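Local atomic coordinates of D-isomer specific 2-hydroxyacid dehydrogenase family protein (Desulfovibrio vulgaris, PDB entry 5TX7), a protein that probably catalyses the NAD(P)-dependent interconversion of D-2-hydroxyacids and 2-oxoacids. Residues 8-13 with 31-36; 50-55 with 72-77; 201-206 with 226-231. All coordinates share one frame; numbering follows the deposited sequence.

Contact 1 (8-13 with 31-36)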
loop_
_atom_site.group_PDB
_atom_site.type_symbol
_atom_site.label_atom_id
_atom_site.label_comp_id
_atom_site.label_asym_id
_atom_site.label_seq_id
_atom_site.Cartn_x
_atom_site.Cartn_y
_atom_site.Cartn_z
ATOM N N ASP A 8 -16.747 -1.219 26.492
ATOM C CA ASP A 8 -15.386 -1.019 25.985
ATOM C C ASP A 8 -15.380 -0.195 24.719
ATOM O O ASP A 8 -15.194 -0.715 23.637
ATOM C CB ASP A 8 -14.643 -2.363 25.800
ATOM C CG ASP A 8 -15.332 -3.312 24.826
ATOM O OD1 ASP A 8 -16.574 -3.248 24.683
ATOM O OD2 ASP A 8 -14.620 -4.152 24.221
ATOM N N GLY A 9 -15.597 1.104 24.886
ATOM C CA GLY A 9 -15.741 2.031 23.765
ATOM C C GLY A 9 -14.459 2.658 23.240
ATOM O O GLY A 9 -14.474 3.330 22.202
ATOM N N TYR A 10 -13.339 2.435 23.913
ATOM C CA TYR A 10 -12.104 3.114 23.525
ATOM C C TYR A 10 -11.638 2.727 22.117
ATOM O O TYR A 10 -11.386 3.607 21.308
ATOM C CB TYR A 10 -10.993 2.868 24.540
ATOM C CG TYR A 10 -9.735 3.645 24.234
ATOM C CD1 TYR A 10 -9.703 5.041 24.343
ATOM C CD2 TYR A 10 -8.594 3.003 23.799
ATOM C CE1 TYR A 10 -8.545 5.755 24.053
ATOM C CE2 TYR A 10 -7.441 3.699 23.510
ATOM C CZ TYR A 10 -7.406 5.077 23.633
ATOM O OH TYR A 10 -6.223 5.754 23.344
ATOM N N THR A 11 -11.544 1.431 21.832
ATOM C CA THR A 11 -11.141 0.946 20.503
ATOM C C THR A 11 -12.083 1.412 19.366
ATOM O O THR A 11 -11.609 1.715 18.273
ATOM C CB THR A 11 -11.003 -0.601 20.438
ATOM O OG1 THR A 11 -12.221 -1.223 20.843
ATOM C CG2 THR A 11 -9.871 -1.107 21.357
ATOM N N LEU A 12 -13.390 1.518 19.618
ATOM C CA LEU A 12 -14.283 2.119 18.619
ATOM C C LEU A 12 -14.032 3.620 18.425
ATOM O O LEU A 12 -14.007 4.103 17.285
ATOM C CB LEU A 12 -15.742 1.885 18.954
ATOM C CG LEU A 12 -16.770 2.567 18.020
ATOM C CD1 LEU A 12 -16.623 2.170 16.551
ATOM C CD2 LEU A 12 -18.167 2.263 18.504
ATOM N N ASN A 13 -13.862 4.354 19.523
ATOM C CA ASN A 13 -13.697 5.814 19.468
ATOM C C ASN A 13 -12.668 6.296 20.467
ATOM O O ASN A 13 -13.026 6.708 21.575
ATOM C CB ASN A 13 -15.022 6.541 19.730
ATOM C CG ASN A 13 -14.890 8.061 19.661
ATOM O OD1 ASN A 13 -13.885 8.605 19.236
ATOM N ND2 ASN A 13 -15.930 8.739 20.072
ATOM N N HIS A 31 -17.445 3.585 29.031
ATOM C CA HIS A 31 -16.230 3.121 29.685
ATOM C C HIS A 31 -15.237 2.707 28.609
ATOM O O HIS A 31 -15.628 2.098 27.607
ATOM C CB HIS A 31 -16.499 1.935 30.595
ATOM C CG HIS A 31 -17.421 2.247 31.726
ATOM N ND1 HIS A 31 -18.762 1.943 31.695
ATOM C CD2 HIS A 31 -17.191 2.813 32.931
ATOM C CE1 HIS A 31 -19.328 2.322 32.823
ATOM N NE2 HIS A 31 -18.397 2.858 33.588
ATOM N N PRO A 32 -13.958 3.047 28.793
ATOM C CA PRO A 32 -12.989 2.743 27.755
ATOM C C PRO A 32 -12.741 1.252 27.607
ATOM O O PRO A 32 -12.538 0.764 26.498
ATOM C CB PRO A 32 -11.728 3.500 28.200
ATOM C CG PRO A 32 -11.892 3.771 29.626
ATOM C CD PRO A 32 -13.370 3.800 29.914
ATOM N N ARG A 33 -12.735 0.560 28.736
ATOM C CA ARG A 33 -12.728 -0.901 28.795
ATOM C C ARG A 33 -13.292 -1.323 30.143
ATOM O O ARG A 33 -13.393 -0.493 31.069
ATOM C CB ARG A 33 -11.313 -1.445 28.625
ATOM C CG ARG A 33 -10.330 -0.958 29.655
ATOM C CD ARG A 33 -8.879 -1.104 29.181
ATOM N NE ARG A 33 -8.556 -0.301 27.996
ATOM C CZ ARG A 33 -8.290 1.010 27.980
ATOM N NH1 ARG A 33 -8.335 1.746 29.087
ATOM N NH2 ARG A 33 -8.007 1.614 26.818
ATOM N N THR A 34 -13.647 -2.601 30.258
ATOM C CA THR A 34 -14.204 -3.137 31.488
ATOM C C THR A 34 -13.606 -4.496 31.843
ATOM O O THR A 34 -13.812 -5.452 31.113
ATOM C CB THR A 34 -15.731 -3.229 31.393
ATOM O OG1 THR A 34 -16.276 -1.912 31.290
ATOM C CG2 THR A 34 -16.318 -3.889 32.643
ATOM N N PRO A 35 -12.882 -4.587 32.975
ATOM C CA PRO A 35 -12.485 -5.948 33.433
ATOM C C PRO A 35 -13.688 -6.766 33.875
ATOM O O PRO A 35 -14.729 -6.212 34.213
ATOM C CB PRO A 35 -11.516 -5.686 34.599
ATOM C CG PRO A 35 -11.783 -4.288 35.035
ATOM C CD PRO A 35 -12.370 -3.525 33.868
ATOM N N SER A 36 -13.532 -8.081 33.852
ATOM C CA SER A 36 -14.624 -9.044 34.124
ATOM C C SER A 36 -15.370 -8.849 35.455
ATOM O O SER A 36 -16.597 -9.007 35.514
ATOM C CB SER A 36 -14.036 -10.450 34.107
ATOM O OG SER A 36 -12.884 -10.479 34.941
HETATM O O HOH W 1 -11.561 -0.790 24.450
#
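Tyr10 and Arg33 extend side by side in the same direction from two loops that follow the adjacent parallel strands 3-6 and 27-30. Tyr10 CB lies 3.8 Å from Pro32 CB, and CG anti to the backbone N (chi1 -175°) then directs the ring alongside Arg33. Arg33 starts from the crowded position, with CG between backbone N and carbonyl carbon, and bends again at chi3. The guanidinium consequently turns its edge to the ring, with NH2 3.4 Å from Tyr10 CD2, and the two planes stand 63° apart, so no stack forms. Its NE is engaged in a salt bridge with Asp135 of the second subunit. Asp8 also holds CG in the crowded position; CB rests 3.8 Å from Arg33 CA, while the carboxylate leads away to the backbone N atoms of Asn52 and Lys53.

The backbone ties the loops together. Gly9 N gives a nearly straight bond to His31 O at 2.9 Å, and Tyr10 N reaches a lone pair of Pro32 O at 3.2 Å. Water 1 donates a further bond to Pro32 O (2.8 Å). Within 8-13, Asn13 N bonds to Gly9 O.

Main-chain bonds thus fix the spacing of the loops, while the charged ends of Asp8 and Arg33 reach the loop after strand 48-51 and the second subunit.

Contact 2 (50-55 with 72-77)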
loop_
_atom_site.group_PDB
_atom_site.type_symbol
_atom_site.label_atom_id
_atom_site.label_comp_id
_atom_site.label_asym_id
_atom_site.label_seq_id
_atom_site.Cartn_x
_atom_site.Cartn_y
_atom_site.Cartn_z
ATOM N N LEU A 50 -23.649 -1.930 25.018
ATOM C CA LEU A 50 -22.781 -2.044 23.834
ATOM C C LEU A 50 -21.472 -2.715 24.258
ATOM O O LEU A 50 -20.849 -2.296 25.240
ATOM C CB LEU A 50 -22.489 -0.677 23.247
ATOM C CG LEU A 50 -23.715 0.210 22.978
ATOM C CD1 LEU A 50 -23.249 1.597 22.539
ATOM C CD2 LEU A 50 -24.645 -0.450 21.948
ATOM N N THR A 51 -21.102 -3.780 23.548
ATOM C CA THR A 51 -19.875 -4.501 23.813
ATOM C C THR A 51 -19.175 -4.782 22.484
ATOM O O THR A 51 -19.814 -5.105 21.494
ATOM C CB THR A 51 -20.124 -5.827 24.566
ATOM O OG1 THR A 51 -18.890 -6.529 24.738
ATOM C CG2 THR A 51 -21.111 -6.761 23.824
ATOM N N ASN A 52 -17.862 -4.613 22.466
ATOM C CA ASN A 52 -17.038 -5.071 21.366
ATOM C C ASN A 52 -16.526 -6.462 21.744
ATOM O O ASN A 52 -16.933 -7.449 21.157
ATOM C CB ASN A 52 -15.902 -4.069 21.087
ATOM C CG ASN A 52 -15.219 -4.303 19.753
ATOM O OD1 ASN A 52 -15.210 -5.412 19.228
ATOM N ND2 ASN A 52 -14.645 -3.239 19.197
ATOM N N LYS A 53 -15.655 -6.528 22.741
ATOM C CA LYS A 53 -15.058 -7.791 23.179
ATOM C C LYS A 53 -15.286 -8.094 24.659
ATOM O O LYS A 53 -14.711 -9.048 25.172
ATOM C CB LYS A 53 -13.541 -7.792 22.880
ATOM C CG LYS A 53 -13.168 -7.677 21.419
ATOM C CD LYS A 53 -13.643 -8.861 20.588
ATOM C CE LYS A 53 -13.240 -8.716 19.119
ATOM N NZ LYS A 53 -14.212 -7.894 18.338
ATOM N N VAL A 54 -16.104 -7.305 25.353
ATOM C CA VAL A 54 -16.431 -7.609 26.750
ATOM C C VAL A 54 -17.400 -8.797 26.756
ATOM O O VAL A 54 -18.423 -8.758 26.077
ATOM C CB VAL A 54 -17.033 -6.409 27.481
ATOM C CG1 VAL A 54 -17.486 -6.805 28.885
ATOM C CG2 VAL A 54 -15.998 -5.288 27.564
ATOM N N PRO A 55 -17.058 -9.862 27.488
ATOM C CA PRO A 55 -17.886 -11.068 27.441
ATOM C C PRO A 55 -19.183 -10.945 28.231
ATOM O O PRO A 55 -19.183 -10.303 29.268
ATOM C CB PRO A 55 -16.975 -12.153 28.042
ATOM C CG PRO A 55 -15.999 -11.405 28.874
ATOM C CD PRO A 55 -15.814 -10.068 28.249
ATOM N N VAL A 72 -23.595 -5.482 19.488
ATOM C CA VAL A 72 -22.191 -5.832 19.458
ATOM C C VAL A 72 -21.481 -4.982 18.415
ATOM O O VAL A 72 -21.916 -4.921 17.257
ATOM C CB VAL A 72 -21.998 -7.319 19.135
ATOM C CG1 VAL A 72 -20.514 -7.679 19.105
ATOM C CG2 VAL A 72 -22.740 -8.167 20.154
ATOM N N LEU A 73 -20.362 -4.384 18.828
ATOM C CA LEU A 73 -19.607 -3.412 18.035
ATOM C C LEU A 73 -18.570 -4.134 17.181
ATOM O O LEU A 73 -17.366 -3.867 17.250
ATOM C CB LEU A 73 -18.934 -2.384 18.958
ATOM C CG LEU A 73 -19.823 -1.627 19.950
ATOM C CD1 LEU A 73 -18.974 -0.879 20.973
ATOM C CD2 LEU A 73 -20.751 -0.681 19.215
ATOM N N ALA A 74 -19.076 -5.032 16.349
ATOM C CA ALA A 74 -18.274 -5.961 15.576
ATOM C C ALA A 74 -19.218 -6.799 14.725
ATOM O O ALA A 74 -20.424 -6.756 14.905
ATOM C CB ALA A 74 -17.458 -6.875 16.503
ATOM N N THR A 75 -18.650 -7.557 13.808
ATOM C CA THR A 75 -19.389 -8.568 13.068
ATOM C C THR A 75 -19.442 -9.857 13.892
ATOM O O THR A 75 -20.459 -10.557 13.909
ATOM C CB THR A 75 -18.716 -8.842 11.713
ATOM O OG1 THR A 75 -18.488 -7.597 11.028
ATOM C CG2 THR A 75 -19.598 -9.734 10.854
ATOM N N GLY A 76 -18.334 -10.167 14.560
ATOM C CA GLY A 76 -18.252 -11.311 15.448
ATOM C C GLY A 76 -18.836 -11.037 16.809
ATOM O O GLY A 76 -18.772 -9.918 17.318
ATOM N N TYR A 77 -19.409 -12.074 17.398
ATOM C CA TYR A 77 -20.064 -12.000 18.703
ATOM C C TYR A 77 -19.737 -13.259 19.525
ATOM O O TYR A 77 -20.546 -13.712 20.338
ATOM C CB TYR A 77 -21.584 -11.789 18.518
ATOM C CG TYR A 77 -22.209 -12.727 17.515
ATOM C CD1 TYR A 77 -22.666 -13.996 17.899
ATOM C CD2 TYR A 77 -22.338 -12.361 16.184
ATOM C CE1 TYR A 77 -23.214 -14.870 16.976
ATOM C CE2 TYR A 77 -22.891 -13.227 15.250
ATOM C CZ TYR A 77 -23.332 -14.482 15.647
ATOM O OH TYR A 77 -23.879 -15.356 14.722
HETATM O O HOH W 2 -16.904 -9.148 18.997
HETATM O O HOH W 3 -14.854 -3.937 15.993
#
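Where the parallel strands 48-51 and 69-72 of the N-terminal domain end, the one backbone hydrogen bond between 50-55 and 72-77 runs from Leu73 N to Thr51 O at 2.8 Å, with the donor above the carbonyl plane. Thr51 pairs with Val72 in the sheet, and Val72 CA adds a C-H contact to the same oxygen at 3.2 Å. Leu73 then centres an inverse gamma turn.

Apolar contact is supplied mainly by Leu73. Its CB lies 4.1 Å from Asn52 CB; CG, anti to the carbonyl carbon, carries CD1 to 4.2 Å from Leu50 CB. Helix 292-310 packs on Leu50 and Leu73.

Lys53 and Asn52 bond to each other, and two waters carry the polar link across to 72-77. Lys53 begins away from 72-77, but bends at chi2 and chi4 bring NZ back to donate to Asn52 OD1 (2.8 Å), in the plane of the amide. Water 2 accepts from NZ and donates to Asn52 O and to Gly76 O (2.6 Å). Water 3 links Asn52 ND2 with Leu73 O.

The ammonium also makes a cation-pi contact with Trp136 of the second subunit. In this family the loop after the fourth strand commonly contributes to the substrate-carboxylate site; a lysine charge held beside it by an amide oxygen and a water would probably make the region favourable to anions.

Contact 3 (201-206 with 226-231)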
loop_
_atom_site.group_PDB
_atom_site.type_symbol
_atom_site.label_atom_id
_atom_site.label_comp_id
_atom_site.label_asym_id
_atom_site.label_seq_id
_atom_site.Cartn_x
_atom_site.Cartn_y
_atom_site.Cartn_z
ATOM N N SER A 201 -1.318 -22.690 -7.685
ATOM C CA SER A 201 -1.320 -21.666 -8.748
ATOM C C SER A 201 -1.091 -20.232 -8.279
ATOM O O SER A 201 -0.744 -19.396 -9.088
ATOM C CB SER A 201 -2.646 -21.699 -9.502
ATOM O OG SER A 201 -2.813 -22.950 -10.136
ATOM N N ALA A 202 -1.306 -19.940 -6.997
ATOM C CA ALA A 202 -1.217 -18.585 -6.480
ATOM C C ALA A 202 0.189 -18.202 -6.041
ATOM O O ALA A 202 0.864 -18.958 -5.346
ATOM C CB ALA A 202 -2.160 -18.412 -5.311
ATOM N N ASP A 203 0.588 -16.999 -6.444
ATOM C CA ASP A 203 1.798 -16.344 -5.949
ATOM C C ASP A 203 1.567 -15.578 -4.650
ATOM O O ASP A 203 2.507 -15.371 -3.902
ATOM C CB ASP A 203 2.342 -15.375 -7.001
ATOM C CG ASP A 203 2.725 -16.070 -8.273
ATOM O OD1 ASP A 203 3.582 -16.964 -8.215
ATOM O OD2 ASP A 203 2.134 -15.757 -9.342
ATOM N N VAL A 204 0.342 -15.105 -4.439
ATOM C CA VAL A 204 -0.067 -14.473 -3.200
ATOM C C VAL A 204 -1.371 -15.114 -2.787
ATOM O O VAL A 204 -2.293 -15.181 -3.581
ATOM C CB VAL A 204 -0.340 -12.965 -3.369
ATOM C CG1 VAL A 204 -0.732 -12.334 -2.026
ATOM C CG2 VAL A 204 0.859 -12.267 -3.980
ATOM N N VAL A 205 -1.454 -15.544 -1.535
ATOM C CA VAL A 205 -2.667 -16.102 -0.984
ATOM C C VAL A 205 -3.156 -15.182 0.115
ATOM O O VAL A 205 -2.395 -14.908 1.029
ATOM C CB VAL A 205 -2.404 -17.486 -0.351
ATOM C CG1 VAL A 205 -3.631 -17.968 0.421
ATOM C CG2 VAL A 205 -2.100 -18.491 -1.433
ATOM N N SER A 206 -4.428 -14.767 0.051
ATOM C CA SER A 206 -5.058 -14.014 1.116
ATOM C C SER A 206 -6.289 -14.720 1.678
ATOM O O SER A 206 -7.150 -15.155 0.917
ATOM C CB SER A 206 -5.462 -12.644 0.607
ATOM O OG SER A 206 -5.876 -11.819 1.702
ATOM N N SER A 226 3.080 -27.271 -1.566
ATOM C CA SER A 226 2.559 -27.170 -2.931
ATOM C C SER A 226 2.804 -25.811 -3.592
ATOM O O SER A 226 2.683 -25.693 -4.802
ATOM C CB SER A 226 1.052 -27.519 -2.965
ATOM O OG SER A 226 0.240 -26.418 -2.631
ATOM N N MET A 227 3.118 -24.789 -2.809
ATOM C CA MET A 227 3.235 -23.425 -3.346
ATOM C C MET A 227 4.566 -23.249 -4.048
ATOM O O MET A 227 5.541 -23.948 -3.738
ATOM C CB MET A 227 3.119 -22.381 -2.244
ATOM C CG MET A 227 1.740 -22.312 -1.604
ATOM S SD MET A 227 1.601 -20.985 -0.400
ATOM C CE MET A 227 1.226 -19.676 -1.570
ATOM N N ARG A 228 4.601 -22.332 -4.999
ATOM C CA ARG A 228 5.831 -21.949 -5.655
ATOM C C ARG A 228 6.743 -21.226 -4.665
ATOM O O ARG A 228 6.259 -20.421 -3.855
ATOM C CB ARG A 228 5.549 -21.037 -6.835
ATOM C CG ARG A 228 4.883 -21.743 -7.978
ATOM C CD ARG A 228 5.075 -20.935 -9.248
ATOM N NE ARG A 228 4.002 -19.966 -9.432
ATOM C CZ ARG A 228 2.785 -20.254 -9.893
ATOM N NH1 ARG A 228 2.435 -21.500 -10.235
ATOM N NH2 ARG A 228 1.896 -19.274 -10.021
ATOM N N PRO A 229 8.063 -21.491 -4.738
ATOM C CA PRO A 229 8.966 -20.759 -3.869
ATOM C C PRO A 229 8.966 -19.277 -4.208
ATOM O O PRO A 229 8.835 -18.917 -5.385
ATOM C CB PRO A 229 10.317 -21.400 -4.143
ATOM C CG PRO A 229 10.201 -21.914 -5.509
ATOM C CD PRO A 229 8.794 -22.353 -5.666
ATOM N N GLY A 230 9.070 -18.437 -3.185
ATOM C CA GLY A 230 8.945 -17.005 -3.366
ATOM C C GLY A 230 7.535 -16.451 -3.221
ATOM O O GLY A 230 7.303 -15.267 -3.532
ATOM N N SER A 231 6.596 -17.251 -2.724
ATOM C CA SER A 231 5.193 -16.804 -2.600
ATOM C C SER A 231 4.923 -16.043 -1.305
ATOM O O SER A 231 5.756 -16.019 -0.377
ATOM C CB SER A 231 4.241 -17.996 -2.719
ATOM O OG SER A 231 4.327 -18.566 -4.032
HETATM O O HOH W 4 2.152 -21.394 -5.813
HETATM O O HOH W 5 5.231 -16.998 -6.006
HETATM O O HOH W 6 5.302 -14.089 -5.345
#
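Asp203 OD1 is gripped three times: by Arg228 NE at 3.3 Å, more weakly by Arg228 NH2 at 3.4 Å, and by water 5, which donates to it at 2.8 Å. This salt bridge lies in the Rossmann-fold NAD-binding domain, where 204-207 and 231-235 are neighbouring parallel strands joined through helix 221-225, a beta-alpha-beta connection. It sits at the N-terminal ends of the strands, opposite the C-terminal ends at which Rossmann folds bind their dinucleotide.

Carboxylate and guanidinium cross obliquely, their planes 60° apart. OD1 lies close to the guanidinium plane, whereas NE approaches it from above the carboxylate plane. OD2 has its own strong partner in the backbone N of Thr150, on the neighbouring strand, so the carboxylate is fixed on two sides and the negative charge is probably well stabilised. Bent at chi3 (-89°), the Arg228 chain also carries NH2 to Ser201 O at the end of helix 195-201, a weak bond of 2.8 Å. The positive group there would suit the carbonyl end of that helix.

Arg228 opens a type II beta turn that ends at Ser231, with Gly230 at positive phi. Ser231 OG donates to Arg228 O at 2.7 Å, its hydroxyl lying anti to the carbonyl carbon, and also accepts from water 5, which thereby links the turn to Asp203. Water 4 accepts from Arg228 N at 2.7 Å, and its oxygen lies over one face of the guanidinium. Water 6 connects Gly230 O with Asp203 O, the latter weakly.

Apart from these polar contacts, Met227, bent at chi3, crosses Val205 obliquely and sets its terminal methyl, CE, 3.5 Å from Val205 CG2.

Overall arrangement
Contacts 1 and 2 lie at the C-terminal ends of strands of one parallel sheet, their centres 11 Å apart, and share a seam: Asp8 OD1 lies 2.9 Å from Asn52 N and Asp8 OD2 3.0 Å from Lys53 N. The loops after four successive strands, 27-30, 3-6, 48-51 and 69-72, are thus linked in sequence, and both contacts meet the second subunit around 134-137. A triethylene glycol, probably from the crystallisation liquor, lies about 4 Å from the Tyr10 side chain. As in relatives, loop 72-77 is probably close to the substrate-carboxylate site. Contact 3, centred 39 Å from contact 1 and 34 Å from contact 2, lies away from the expected dinucleotide side.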